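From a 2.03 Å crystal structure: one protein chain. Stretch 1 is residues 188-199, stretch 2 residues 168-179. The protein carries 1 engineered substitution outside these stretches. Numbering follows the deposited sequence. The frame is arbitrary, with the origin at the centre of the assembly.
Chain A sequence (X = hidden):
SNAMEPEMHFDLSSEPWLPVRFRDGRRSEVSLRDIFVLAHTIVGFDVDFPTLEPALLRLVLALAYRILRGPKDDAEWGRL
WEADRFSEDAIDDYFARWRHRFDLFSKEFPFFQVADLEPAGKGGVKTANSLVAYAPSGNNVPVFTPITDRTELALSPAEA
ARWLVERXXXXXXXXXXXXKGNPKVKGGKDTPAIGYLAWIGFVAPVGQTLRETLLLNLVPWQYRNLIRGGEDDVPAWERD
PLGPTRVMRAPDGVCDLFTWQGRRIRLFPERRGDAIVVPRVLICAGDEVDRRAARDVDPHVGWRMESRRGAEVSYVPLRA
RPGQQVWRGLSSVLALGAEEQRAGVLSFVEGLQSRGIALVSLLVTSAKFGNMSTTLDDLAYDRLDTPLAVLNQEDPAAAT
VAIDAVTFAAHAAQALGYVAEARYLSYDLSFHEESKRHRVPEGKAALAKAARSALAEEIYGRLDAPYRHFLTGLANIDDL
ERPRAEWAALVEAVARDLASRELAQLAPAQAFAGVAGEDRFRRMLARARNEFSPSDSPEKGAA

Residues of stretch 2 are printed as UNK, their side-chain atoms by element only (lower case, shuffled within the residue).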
# COMPACT_ATOMS: atom_id res chain seq x y z
N GLY A 188 19.07 -26.72 -10.67
CA GLY A 188 17.67 -26.82 -11.06
C GLY A 188 16.79 -25.60 -10.81
O GLY A 188 15.59 -25.65 -11.08
N LYS A 189 17.35 -24.51 -10.30
CA LYS A 189 16.56 -23.33 -9.95
C LYS A 189 17.17 -22.02 -10.47
O LYS A 189 18.33 -21.98 -10.90
CB LYS A 189 16.45 -23.28 -8.40
CG LYS A 189 17.73 -23.04 -7.66
CD LYS A 189 17.44 -23.02 -6.16
CE LYS A 189 18.61 -22.86 -5.22
NZ LYS A 189 18.17 -22.64 -3.81
N ASP A 190 16.36 -20.96 -10.50
CA ASP A 190 16.83 -19.59 -10.75
C ASP A 190 16.02 -18.69 -9.80
O ASP A 190 14.83 -18.48 -10.04
CB ASP A 190 16.72 -19.18 -12.21
CG ASP A 190 17.14 -17.74 -12.50
OD1 ASP A 190 17.77 -17.11 -11.62
OD2 ASP A 190 16.80 -17.22 -13.58
N THR A 191 16.65 -18.24 -8.71
CA THR A 191 16.00 -17.52 -7.62
C THR A 191 15.76 -16.05 -7.89
O THR A 191 16.70 -15.28 -8.02
CB THR A 191 16.81 -17.70 -6.31
OG1 THR A 191 16.93 -19.11 -6.09
CG2 THR A 191 16.11 -17.10 -5.08
N PRO A 192 14.50 -15.60 -7.92
CA PRO A 192 14.26 -14.16 -8.14
C PRO A 192 14.33 -13.33 -6.87
O PRO A 192 14.25 -13.85 -5.76
CB PRO A 192 12.82 -14.14 -8.69
CG PRO A 192 12.16 -15.29 -7.97
CD PRO A 192 13.23 -16.34 -7.78
N ALA A 193 14.34 -12.02 -7.04
CA ALA A 193 14.12 -11.07 -5.95
C ALA A 193 12.61 -11.07 -5.66
O ALA A 193 11.80 -11.57 -6.47
CB ALA A 193 14.61 -9.65 -6.36
N ILE A 194 12.19 -10.40 -4.59
CA ILE A 194 10.76 -10.20 -4.34
C ILE A 194 10.16 -9.35 -5.48
O ILE A 194 10.91 -8.63 -6.15
CB ILE A 194 10.46 -9.57 -2.98
CG1 ILE A 194 11.05 -8.13 -2.87
CG2 ILE A 194 10.98 -10.49 -1.86
CD1 ILE A 194 10.82 -7.48 -1.54
N GLY A 195 8.86 -9.43 -5.69
CA GLY A 195 8.21 -8.60 -6.70
C GLY A 195 8.37 -7.12 -6.41
O GLY A 195 8.56 -6.70 -5.25
N TYR A 196 8.29 -6.32 -7.44
CA TYR A 196 8.49 -4.89 -7.30
C TYR A 196 7.46 -4.20 -6.36
O TYR A 196 7.85 -3.38 -5.54
CB TYR A 196 8.48 -4.24 -8.66
CG TYR A 196 8.56 -2.73 -8.59
CD1 TYR A 196 9.77 -2.09 -8.45
CD2 TYR A 196 7.41 -1.95 -8.56
CE1 TYR A 196 9.86 -0.70 -8.41
CE2 TYR A 196 7.48 -0.57 -8.46
CZ TYR A 196 8.70 0.06 -8.48
OH TYR A 196 8.78 1.43 -8.36
N LEU A 197 6.18 -4.59 -6.41
CA LEU A 197 5.18 -4.03 -5.50
C LEU A 197 5.38 -4.53 -4.08
O LEU A 197 5.02 -3.81 -3.14
CB LEU A 197 3.74 -4.27 -5.95
CG LEU A 197 3.24 -3.45 -7.09
CD1 LEU A 197 1.72 -3.65 -7.28
CD2 LEU A 197 3.49 -1.96 -6.82
N ALA A 198 5.94 -5.73 -3.91
CA ALA A 198 6.30 -6.25 -2.58
C ALA A 198 7.49 -5.40 -1.98
O ALA A 198 7.62 -5.31 -0.77
CB ALA A 198 6.68 -7.74 -2.64
N TRP A 199 8.35 -4.85 -2.83
CA TRP A 199 9.48 -4.03 -2.44
C TRP A 199 9.10 -2.59 -2.11
O TRP A 199 9.63 -2.03 -1.17
CB TRP A 199 10.52 -4.03 -3.56
CG TRP A 199 11.75 -3.25 -3.21
CD1 TRP A 199 12.62 -3.49 -2.19
CD2 TRP A 199 12.26 -2.11 -3.93
NE1 TRP A 199 13.62 -2.57 -2.21
CE2 TRP A 199 13.41 -1.68 -3.23
CE3 TRP A 199 11.84 -1.39 -5.06
CZ2 TRP A 199 14.13 -0.54 -3.62
CZ3 TRP A 199 12.54 -0.24 -5.42
CH2 TRP A 199 13.69 0.15 -4.73
N UNK A 168 2.92 -11.43 -10.50
CA UNK A 168 4.01 -10.74 -11.19
C UNK A 168 4.57 -9.57 -10.39
O UNK A 168 5.77 -9.25 -10.50
c UNK A 168 3.55 -10.19 -12.52
n UNK A 168 4.74 -11.59 -14.18
c UNK A 168 3.57 -11.17 -13.63
c UNK A 168 4.40 -12.43 -15.15
c UNK A 168 2.54 -11.86 -14.19
n UNK A 168 3.08 -12.65 -15.16
N UNK A 169 3.74 -8.97 -9.53
CA UNK A 169 4.07 -7.77 -8.73
C UNK A 169 4.48 -8.09 -7.28
O UNK A 169 5.19 -7.30 -6.70
c UNK A 169 2.83 -6.85 -8.71
N UNK A 170 3.91 -9.14 -6.66
CA UNK A 170 4.07 -9.39 -5.23
C UNK A 170 4.71 -10.75 -4.92
O UNK A 170 4.70 -11.14 -3.79
c UNK A 170 1.26 -5.39 -3.51
c UNK A 170 2.22 -7.93 -4.21
c UNK A 170 2.20 -6.00 -2.74
c UNK A 170 2.69 -9.33 -4.53
c UNK A 170 1.27 -7.29 -5.01
c UNK A 170 0.78 -6.01 -4.65
c UNK A 170 2.66 -7.29 -3.08
N UNK A 171 5.34 -11.39 -5.86
CA UNK A 171 5.96 -12.68 -5.58
C UNK A 171 7.16 -12.62 -4.63
O UNK A 171 7.72 -11.56 -4.33
N UNK A 172 7.54 -13.77 -4.09
CA UNK A 172 8.66 -13.84 -3.16
C UNK A 172 9.84 -14.58 -3.85
O UNK A 172 9.70 -15.06 -4.99
c UNK A 172 8.22 -14.58 -1.90
o UNK A 172 8.17 -15.98 -2.14
N UNK A 173 10.96 -14.75 -3.11
CA UNK A 173 12.13 -15.49 -3.59
C UNK A 173 11.86 -16.99 -3.66
O UNK A 173 12.71 -17.71 -4.19
c UNK A 173 13.34 -15.22 -2.72
N UNK A 174 10.69 -17.47 -3.17
CA UNK A 174 10.26 -18.88 -3.31
C UNK A 174 9.95 -19.24 -4.77
O UNK A 174 9.89 -20.42 -5.07
o UNK A 174 9.30 -19.01 -1.11
c UNK A 174 8.99 -19.17 -2.49
N UNK A 175 9.78 -18.27 -5.68
CA UNK A 175 9.38 -18.56 -7.08
C UNK A 175 10.64 -18.89 -7.91
O UNK A 175 10.90 -18.25 -8.90
o UNK A 175 6.90 -15.82 -7.09
o UNK A 175 6.79 -17.86 -6.24
c UNK A 175 8.63 -17.33 -7.65
c UNK A 175 7.37 -16.97 -6.93
N UNK A 176 11.40 -19.89 -7.46
CA UNK A 176 12.74 -20.28 -7.91
C UNK A 176 12.78 -21.47 -8.86
O UNK A 176 13.84 -21.73 -9.43
c UNK A 176 13.94 -22.12 -4.65
c UNK A 176 13.39 -23.36 -3.89
c UNK A 176 13.22 -21.91 -5.95
n UNK A 176 14.41 -23.91 -3.00
c UNK A 176 13.63 -20.61 -6.69
N UNK A 177 11.66 -22.18 -9.06
CA UNK A 177 11.52 -23.30 -10.02
C UNK A 177 12.21 -22.90 -11.31
O UNK A 177 11.91 -21.83 -11.84
c UNK A 177 9.97 -23.50 -10.30
c UNK A 177 9.67 -24.56 -11.31
o UNK A 177 9.29 -23.82 -9.10
N UNK A 178 13.13 -23.72 -11.80
CA UNK A 178 13.84 -23.40 -13.02
C UNK A 178 12.98 -23.64 -14.24
O UNK A 178 12.30 -24.67 -14.34
N UNK A 179 13.10 -22.78 -15.24
CA UNK A 179 12.41 -22.95 -16.51
C UNK A 179 13.38 -23.49 -17.56
O UNK A 179 14.53 -23.01 -17.67
c UNK A 179 11.82 -21.63 -16.98
O HOH W 1 7.67 -7.24 -10.17
O HOH W 2 13.13 -19.53 -11.98

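Position 168 carries one carbon followed by a five-membered ring of three carbons and two nitrogens, which leads away from stretch 1; this ring is a histidine, His168. Its carbonyl O accepts a hydrogen bond from water 1 (2.8 Å), which in turn accepts one from Tyr196 N (2.9 Å).

Position 169 has a single side-chain carbon, 3.7 Å from Leu197 CD1, and is Ala169. Its backbone O faces the start of the helix at 196-199, accepting a hydrogen bond from Ala198 N (3.3 Å) and a weak one from Leu197 N (2.9 Å).

At 170, one carbon bears a six-carbon ring without a heteroatom. CA-to-CB points away, yet the ring comes back nearer, and Leu197 CB lies over one face, 3.7 Å from the ring centroid, in a CH-pi contact; this is Phe170. Ala198 CB packs 4.1 Å from Phe170 CD1.

Position 171 has no side-chain atom and is Gly171. Its O receives a hydrogen bond from Gly195 N (2.8 Å), in good line at 163°.

Position 172 shows one carbon and one oxygen, and its CA-to-CB bond points away from stretch 1: Ser172. It opens a type I turn that ends at 175, where the backbone N donates to Ser172 O (3.3 Å).

A lone carbon at 173, 4.1 Å from Thr191 CG2, identifies Ala173; its CA approaches Pro192 O at 3.4 Å. Position 174 again has one carbon and one oxygen and makes no contact across: Ser174, whose N donates to Ser172 OG (3.1 Å).

At 175, two carbons, the second carrying two oxygens and no nitrogen, form a carboxylate, and the CB lies 4.1 Å from Pro192 CG; this is Asp175.

At 176, four carbons in a row end in nitrogen, and the chain runs beside the side chain of Lys189: Lys176. Lys176 CD lies 3.9 Å from Lys189 CD, and the like-charged Lys176 NZ and Lys189 NZ come within 4.1 Å. Lys176 O accepts from Asp190 N (2.8 Å).

Position 177, a carbon carrying one oxygen and one carbon, is Thr177; its CA-to-CB bond points away from stretch 1. Position 178, bare, is Gly178; an ideal CB there would fall 2.5 Å from Gly188 O, to which Gly178 N donates weakly (3.2 Å). The single carbon at 179 is Ala179, out of contact.

All five hydrogen bonds across the stretches are between backbone atoms; side chains add the packing. The hydrogen bonds cluster at both ends, around the single bridge of Lys189 with Thr177 and at the helix start, while Pro192 and Ala173 pack between them. Gly195 belongs to this fit: an ideal CB would lie 2.3 Å from Ala169 O.

Stretch 2 168-179: HAFGSASDKTGA
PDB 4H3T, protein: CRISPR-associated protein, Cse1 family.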